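Local coordinates for uncharacterized protein (Bacteroides uniformis ATCC 8492, PDB 4Q68) that is probably an N-acetylmuramoyl-L-alanine amidase of the NlpC/P60 type, cutting the link between sugar and peptide in fragments of the bacterial cell wall, at residues Ile74-Gly79 / Tyr84-His89; Asp93-Gly98 / Arg234-Lys239. All blocks are in the same frame, centred on the assembly; numbering follows the deposited sequence.

Successive helices, 64-75 (at its end) and 91-100, give one segment to each contact; the centres lie about 13 Å apart. R77 of contact 1 closes a salt bridge on D93 of contact 2, NH2 to OD2 at 2.8 Å, and N97 OD1 lies 2.9 Å from D78 N in a probable hydrogen bond. Contact 1 borders NAG through R87 and H89. In contact 2 helix 91-100 packs on strand 230-238; the I95 side chain is about 12 Å from NAG, and the R234 side chain about 9 Å from a sodium ion. Contact 1 thus holds the sugar-side loop to the end of helix 64-75, and R77, D78 and L88 link both to helix 91-100.

Contact 1 (Ile74-Gly79 / Tyr84-His89); sequences IRYRDG and YTSRLH. With NAG (2-acetamido-2-deoxy-beta-D-glucopyranose), chain B.
A single antiparallel beta bridge, with Y76 and R87 as its non-hydrogen-bonded pair (CA to CA 4.5 Å), fastens the exit of helix 64-75 to the loop that leads into helix 91-100. Two backbone bonds flank the pair: L88 N gives to R75 O at 2.9 Å, and R77 N to S86 O at 3.0 Å. R77 adds a side-chain grip. Its chain runs out with CG trans to the backbone N (chi1 -177°), then bends at chi3 (-65°), and this turns the guanidinium back to the loop, where NH1 meets T85 O at 3.0 Å in an almost straight bond (176°) within the guanidinium plane. L88 CD2 lies over one face of that group. NH2, already paired with D93, also donates to a water that gives to both T85 O and R87 O, so T85 O is held twice. The Y76 ring lies with its edge by S86 OG, itself bonded to G83 O, while R75 CG sits against one face; the Y76 OH bonds E30. R75 and R87 run side by side, CG to CG 3.7 Å. The acids E46 for R75, which also bonds V33 O, and E25 and E30 for R87, probably offset the two like charges. L88, pointing at the other segment, packs CD1 against the Y76 carbonyl carbon and also reaches W94 and N97 of helix 91-100. At the sugar end H89 is steadied by its NE2, which bonds Y84 O, an oxygen that R87 N approaches from the opposite face of the carbonyl plane; H89 ND1 lies at the notably short distance of 2.5 Å from NAG O3. R87 NH1 donates to NAG O4 at 2.7 Å, the oxygen lying at the guanidinium edge.

Contact 2 (Asp93-Gly98 / Arg234-Lys239); sequences DWINNG and RVLRMK
I95 packs helix 91-100 onto the antiparallel sheet at strand 230-238, fitting between R234 and L236, which both point at the helix. With its CG1 branch opposite the carbonyl carbon (chi1 -69°) and chi2 extended at 166°, the isoleucine sends CD1 straight over the middle of the R234 guanidinium, 3.6 Å from CZ. R234 reaches this place by folding its chain at chi3 (68°), which lays the flat group against the methyl. L236 crosses I95 at about a right angle: I95 CG2 touches L236 CD1 at 3.8 Å, and I95 CG1 meets L236 CG at 3.9 Å. With only a methyl in place of I95, as in an alanine here, one guanidinium face and the L236 methyls would probably lose their packing partner and the arginine would be freer to turn. The polar rim of R234 is served elsewhere. NH2 forms a salt bridge with D106 of strand 104-106, and NH1 donates at 2.8 Å to a water that in turn gives to N96 OD1 at 2.9 Å, linking strand and helix. The buried arginine thus has an apolar methyl on one face and polar partners at NH1 and NH2, with D106 likely to balance the charge.

Contact 1 (Ile74-Gly79 / Tyr84-His89)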
loop_
_atom_site.group_PDB
_atom_site.type_symbol
_atom_site.label_atom_id
_atom_site.label_comp_id
_atom_site.label_asym_id
_atom_site.label_seq_id
_atom_site.Cartn_x
_atom_site.Cartn_y
_atom_site.Cartn_z
ATOM N N ILE A 74 3.915 10.548 2.864
ATOM C CA ILE A 74 3.641 9.175 2.462
ATOM C C ILE A 74 2.951 9.118 1.105
ATOM O O ILE A 74 3.252 8.266 0.272
ATOM C CB ILE A 74 2.754 8.498 3.535
ATOM C CG1 ILE A 74 3.530 8.313 4.830
ATOM C CG2 ILE A 74 2.208 7.161 3.045
ATOM C CD1 ILE A 74 2.639 8.114 6.035
ATOM N N ARG A 75 1.979 9.992 0.895
ATOM C CA ARG A 75 1.082 9.866 -0.242
ATOM C C ARG A 75 1.648 10.481 -1.524
ATOM O O ARG A 75 1.285 10.034 -2.621
ATOM C CB ARG A 75 -0.279 10.495 0.105
ATOM C CG ARG A 75 -1.258 10.510 -1.054
ATOM C CD ARG A 75 -2.647 10.921 -0.626
ATOM N NE ARG A 75 -3.239 9.945 0.271
ATOM C CZ ARG A 75 -4.279 10.194 1.055
ATOM N NH1 ARG A 75 -4.874 11.381 1.038
ATOM N NH2 ARG A 75 -4.708 9.232 1.874
ATOM N N TYR A 76 2.502 11.497 -1.393
ATOM C CA TYR A 76 3.025 12.253 -2.520
ATOM C C TYR A 76 4.517 12.054 -2.662
ATOM O O TYR A 76 5.256 11.912 -1.686
ATOM C CB TYR A 76 2.697 13.749 -2.360
ATOM C CG TYR A 76 1.211 13.969 -2.422
ATOM C CD1 TYR A 76 0.560 14.061 -3.641
ATOM C CD2 TYR A 76 0.442 14.035 -1.267
ATOM C CE1 TYR A 76 -0.813 14.195 -3.717
ATOM C CE2 TYR A 76 -0.927 14.176 -1.329
ATOM C CZ TYR A 76 -1.552 14.268 -2.550
ATOM O OH TYR A 76 -2.921 14.392 -2.593
ATOM N N ARG A 77 4.973 12.101 -3.912
ATOM C CA ARG A 77 6.382 11.941 -4.245
ATOM C C ARG A 77 7.212 13.017 -3.545
ATOM O O ARG A 77 7.032 14.218 -3.802
ATOM C CB ARG A 77 6.525 12.029 -5.761
ATOM C CG ARG A 77 7.929 11.817 -6.326
ATOM C CD ARG A 77 7.926 11.772 -7.880
ATOM N NE ARG A 77 7.177 10.603 -8.348
ATOM C CZ ARG A 77 5.931 10.604 -8.831
ATOM N NH1 ARG A 77 5.268 11.739 -9.031
ATOM N NH2 ARG A 77 5.337 9.459 -9.133
ATOM N N ASP A 78 8.081 12.585 -2.637
ATOM C CA ASP A 78 8.879 13.489 -1.805
ATOM C C ASP A 78 8.031 14.500 -1.036
ATOM O O ASP A 78 8.497 15.571 -0.673
ATOM C CB ASP A 78 9.948 14.182 -2.641
ATOM C CG ASP A 78 10.909 13.200 -3.264
ATOM O OD1 ASP A 78 11.214 12.144 -2.656
ATOM O OD2 ASP A 78 11.356 13.481 -4.395
ATOM N N GLY A 79 6.780 14.149 -0.766
ATOM C CA GLY A 79 5.894 15.012 -0.010
ATOM C C GLY A 79 5.452 16.280 -0.703
ATOM O O GLY A 79 4.924 17.166 -0.045
ATOM N N TYR A 84 -2.355 15.533 -9.961
ATOM C CA TYR A 84 -2.766 14.141 -9.815
ATOM C C TYR A 84 -1.579 13.187 -9.896
ATOM O O TYR A 84 -1.522 12.190 -9.173
ATOM C CB TYR A 84 -3.763 13.813 -10.907
ATOM C CG TYR A 84 -4.255 12.379 -10.931
ATOM C CD1 TYR A 84 -5.140 11.907 -9.973
ATOM C CD2 TYR A 84 -3.863 11.503 -11.941
ATOM C CE1 TYR A 84 -5.630 10.605 -10.029
ATOM C CE2 TYR A 84 -4.345 10.208 -12.012
ATOM C CZ TYR A 84 -5.216 9.762 -11.054
ATOM O OH TYR A 84 -5.683 8.477 -11.140
ATOM N N THR A 85 -0.646 13.467 -10.802
ATOM C CA THR A 85 0.440 12.530 -11.028
ATOM C C THR A 85 1.549 12.579 -9.974
ATOM O O THR A 85 2.443 11.735 -10.003
ATOM C CB THR A 85 1.040 12.678 -12.431
ATOM O OG1 THR A 85 1.637 13.971 -12.582
ATOM C CG2 THR A 85 -0.044 12.510 -13.495
ATOM N N SER A 86 1.477 13.538 -9.043
ATOM C CA SER A 86 2.393 13.550 -7.896
ATOM C C SER A 86 1.973 12.573 -6.800
ATOM O O SER A 86 2.764 12.263 -5.921
ATOM C CB SER A 86 2.517 14.956 -7.301
ATOM O OG SER A 86 1.311 15.399 -6.696
ATOM N N ARG A 87 0.725 12.112 -6.829
ATOM C CA ARG A 87 0.274 11.084 -5.894
ATOM C C ARG A 87 0.937 9.771 -6.285
ATOM O O ARG A 87 1.049 9.457 -7.467
ATOM C CB ARG A 87 -1.249 10.946 -5.941
ATOM C CG ARG A 87 -1.830 10.387 -4.669
ATOM C CD ARG A 87 -3.228 9.860 -4.817
ATOM N NE ARG A 87 -4.146 10.863 -5.352
ATOM C CZ ARG A 87 -5.316 10.570 -5.901
ATOM N NH1 ARG A 87 -5.735 9.315 -5.968
ATOM N NH2 ARG A 87 -6.074 11.540 -6.397
ATOM N N LEU A 88 1.359 8.991 -5.300
ATOM C CA LEU A 88 2.102 7.756 -5.552
ATOM C C LEU A 88 1.141 6.591 -5.803
ATOM O O LEU A 88 0.968 5.681 -4.992
ATOM C CB LEU A 88 3.055 7.494 -4.398
ATOM C CG LEU A 88 4.160 8.537 -4.299
ATOM C CD1 LEU A 88 4.742 8.604 -2.889
ATOM C CD2 LEU A 88 5.257 8.263 -5.311
ATOM N N HIS A 89 0.540 6.623 -6.984
ATOM C CA HIS A 89 -0.480 5.653 -7.371
ATOM C C HIS A 89 0.032 4.219 -7.403
ATOM O O HIS A 89 -0.687 3.303 -7.017
ATOM C CB HIS A 89 -1.021 5.969 -8.758
ATOM C CG HIS A 89 -1.659 7.309 -8.848
ATOM N ND1 HIS A 89 -2.847 7.592 -8.226
ATOM C CD2 HIS A 89 -1.250 8.451 -9.445
ATOM C CE1 HIS A 89 -3.161 8.849 -8.472
ATOM N NE2 HIS A 89 -2.208 9.396 -9.202
HETATM C C1 NAG B . -4.706 2.898 -5.639
HETATM C C2 NAG B . -4.657 3.760 -6.893
HETATM C C3 NAG B . -4.391 5.223 -6.552
HETATM C C4 NAG B . -5.244 5.695 -5.376
HETATM C C5 NAG B . -5.249 4.691 -4.230
HETATM C C6 NAG B . -6.206 5.150 -3.138
HETATM C C7 NAG B . -3.999 2.676 -8.996
HETATM C C8 NAG B . -2.901 2.244 -9.911
HETATM N N2 NAG B . -3.664 3.266 -7.846
HETATM O O1 NAG B . -5.111 1.616 -6.013
HETATM O O3 NAG B . -4.737 5.991 -7.676
HETATM O O4 NAG B . -4.820 6.961 -4.927
HETATM O O5 NAG B . -5.639 3.423 -4.714
HETATM O O6 NAG B . -7.512 5.254 -3.648
HETATM O O7 NAG B . -5.154 2.465 -9.351
HETATM O O HOH W 1 2.360 8.939 -9.817
#

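Contact 2 (Asp93-Gly98 / Arg234-Lys239)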
loop_
_atom_site.group_PDB
_atom_site.type_symbol
_atom_site.label_atom_id
_atom_site.label_comp_id
_atom_site.label_asym_id
_atom_site.label_seq_id
_atom_site.Cartn_x
_atom_site.Cartn_y
_atom_site.Cartn_z
ATOM N N ASP A 93 6.286 2.575 -6.512
ATOM C CA ASP A 93 6.727 3.976 -6.404
ATOM C C ASP A 93 6.541 4.496 -4.973
ATOM O O ASP A 93 7.406 5.181 -4.427
ATOM C CB ASP A 93 5.905 4.799 -7.398
ATOM C CG ASP A 93 6.582 6.078 -7.862
ATOM O OD1 ASP A 93 7.769 6.334 -7.557
ATOM O OD2 ASP A 93 5.880 6.813 -8.589
ATOM N N TRP A 94 5.409 4.141 -4.372
ATOM C CA TRP A 94 5.086 4.448 -2.976
ATOM C C TRP A 94 6.161 3.873 -2.038
ATOM O O TRP A 94 6.625 4.556 -1.131
ATOM C CB TRP A 94 3.696 3.873 -2.699
ATOM C CG TRP A 94 3.019 4.213 -1.414
ATOM C CD1 TRP A 94 2.086 5.191 -1.236
ATOM C CD2 TRP A 94 3.103 3.506 -0.173
ATOM N NE1 TRP A 94 1.602 5.156 0.042
ATOM C CE2 TRP A 94 2.197 4.122 0.715
ATOM C CE3 TRP A 94 3.836 2.396 0.269
ATOM C CZ2 TRP A 94 2.023 3.677 2.024
ATOM C CZ3 TRP A 94 3.646 1.952 1.575
ATOM C CH2 TRP A 94 2.755 2.598 2.433
ATOM N N ILE A 95 6.550 2.625 -2.285
ATOM C CA ILE A 95 7.597 1.980 -1.512
ATOM C C ILE A 95 8.909 2.733 -1.708
ATOM O O ILE A 95 9.599 3.046 -0.735
ATOM C CB ILE A 95 7.739 0.509 -1.936
ATOM C CG1 ILE A 95 6.512 -0.287 -1.493
ATOM C CG2 ILE A 95 9.045 -0.094 -1.362
ATOM C CD1 ILE A 95 6.394 -1.650 -2.148
ATOM N N ASN A 96 9.279 3.017 -2.948
ATOM C CA ASN A 96 10.538 3.707 -3.207
ATOM C C ASN A 96 10.586 5.053 -2.502
ATOM O O ASN A 96 11.616 5.451 -1.981
ATOM C CB ASN A 96 10.747 3.913 -4.713
ATOM C CG ASN A 96 10.959 2.623 -5.455
ATOM O OD1 ASN A 96 11.207 1.588 -4.854
ATOM N ND2 ASN A 96 10.844 2.681 -6.769
ATOM N N ASN A 97 9.468 5.768 -2.495
ATOM C CA ASN A 97 9.383 7.047 -1.800
ATOM C C ASN A 97 9.687 6.888 -0.308
ATOM O O ASN A 97 10.433 7.677 0.262
ATOM C CB ASN A 97 7.988 7.639 -2.017
ATOM C CG ASN A 97 7.770 8.939 -1.285
ATOM O OD1 ASN A 97 8.423 9.943 -1.563
ATOM N ND2 ASN A 97 6.839 8.932 -0.343
ATOM N N GLY A 98 9.100 5.881 0.325
ATOM C CA GLY A 98 9.341 5.644 1.735
ATOM C C GLY A 98 10.752 5.193 2.035
ATOM O O GLY A 98 11.326 5.601 3.039
ATOM N N ARG A 234 5.063 -8.278 -1.102
ATOM C CA ARG A 234 6.170 -7.483 -0.613
ATOM C C ARG A 234 5.842 -7.106 0.831
ATOM O O ARG A 234 4.684 -6.873 1.173
ATOM C CB ARG A 234 6.398 -6.231 -1.474
ATOM C CG ARG A 234 6.765 -6.563 -2.912
ATOM C CD ARG A 234 7.028 -5.358 -3.775
ATOM N NE ARG A 234 8.246 -4.668 -3.358
ATOM C CZ ARG A 234 8.761 -3.599 -3.957
ATOM N NH1 ARG A 234 8.150 -3.033 -4.978
ATOM N NH2 ARG A 234 9.894 -3.075 -3.530
ATOM N N VAL A 235 6.870 -7.076 1.671
ATOM C CA VAL A 235 6.741 -6.783 3.088
ATOM C C VAL A 235 7.585 -5.551 3.385
ATOM O O VAL A 235 8.796 -5.542 3.124
ATOM C CB VAL A 235 7.223 -7.972 3.948
ATOM C CG1 VAL A 235 7.115 -7.645 5.425
ATOM C CG2 VAL A 235 6.434 -9.226 3.609
ATOM N N LEU A 236 6.922 -4.511 3.886
ATOM C CA LEU A 236 7.559 -3.240 4.211
ATOM C C LEU A 236 7.392 -2.984 5.699
ATOM O O LEU A 236 6.455 -3.481 6.329
ATOM C CB LEU A 236 6.939 -2.072 3.438
ATOM C CG LEU A 236 6.895 -2.153 1.910
ATOM C CD1 LEU A 236 8.224 -2.589 1.317
ATOM C CD2 LEU A 236 5.758 -3.038 1.408
ATOM N N ARG A 237 8.283 -2.185 6.275
ATOM C CA ARG A 237 8.248 -1.919 7.707
ATOM C C ARG A 237 8.520 -0.448 7.961
ATOM O O ARG A 237 9.486 0.119 7.450
ATOM C CB ARG A 237 9.279 -2.793 8.410
ATOM C CG ARG A 237 9.274 -2.718 9.940
ATOM C CD ARG A 237 10.171 -3.771 10.556
ATOM N NE ARG A 237 9.675 -5.098 10.220
ATOM C CZ ARG A 237 10.411 -6.191 10.055
ATOM N NH1 ARG A 237 11.729 -6.190 10.235
ATOM N NH2 ARG A 237 9.798 -7.317 9.698
HETATM N N MSE A 238 7.685 0.162 8.784
HETATM C CA MSE A 238 7.913 1.531 9.239
HETATM C C MSE A 238 9.287 1.686 9.857
HETATM O O MSE A 238 9.725 0.825 10.631
HETATM C CB MSE A 238 6.866 1.891 10.300
HETATM C CG MSE A 238 7.004 3.290 10.848
HETATM SE SE MSE A 238 5.759 3.736 12.246
HETATM C CE MSE A 238 6.490 2.533 13.610
ATOM N N LYS A 239 9.935 2.804 9.538
ATOM C CA LYS A 239 11.162 3.211 10.194
ATOM C C LYS A 239 10.889 4.595 10.778
ATOM O O LYS A 239 10.591 5.534 10.053
ATOM C CB LYS A 239 12.332 3.199 9.207
ATOM C CG LYS A 239 13.680 3.527 9.830
ATOM C CD LYS A 239 14.821 3.398 8.833
ATOM C CE LYS A 239 16.157 3.751 9.478
ATOM N NZ LYS A 239 17.253 3.887 8.476
HETATM O O HOH W 2 9.878 -0.852 -5.557
#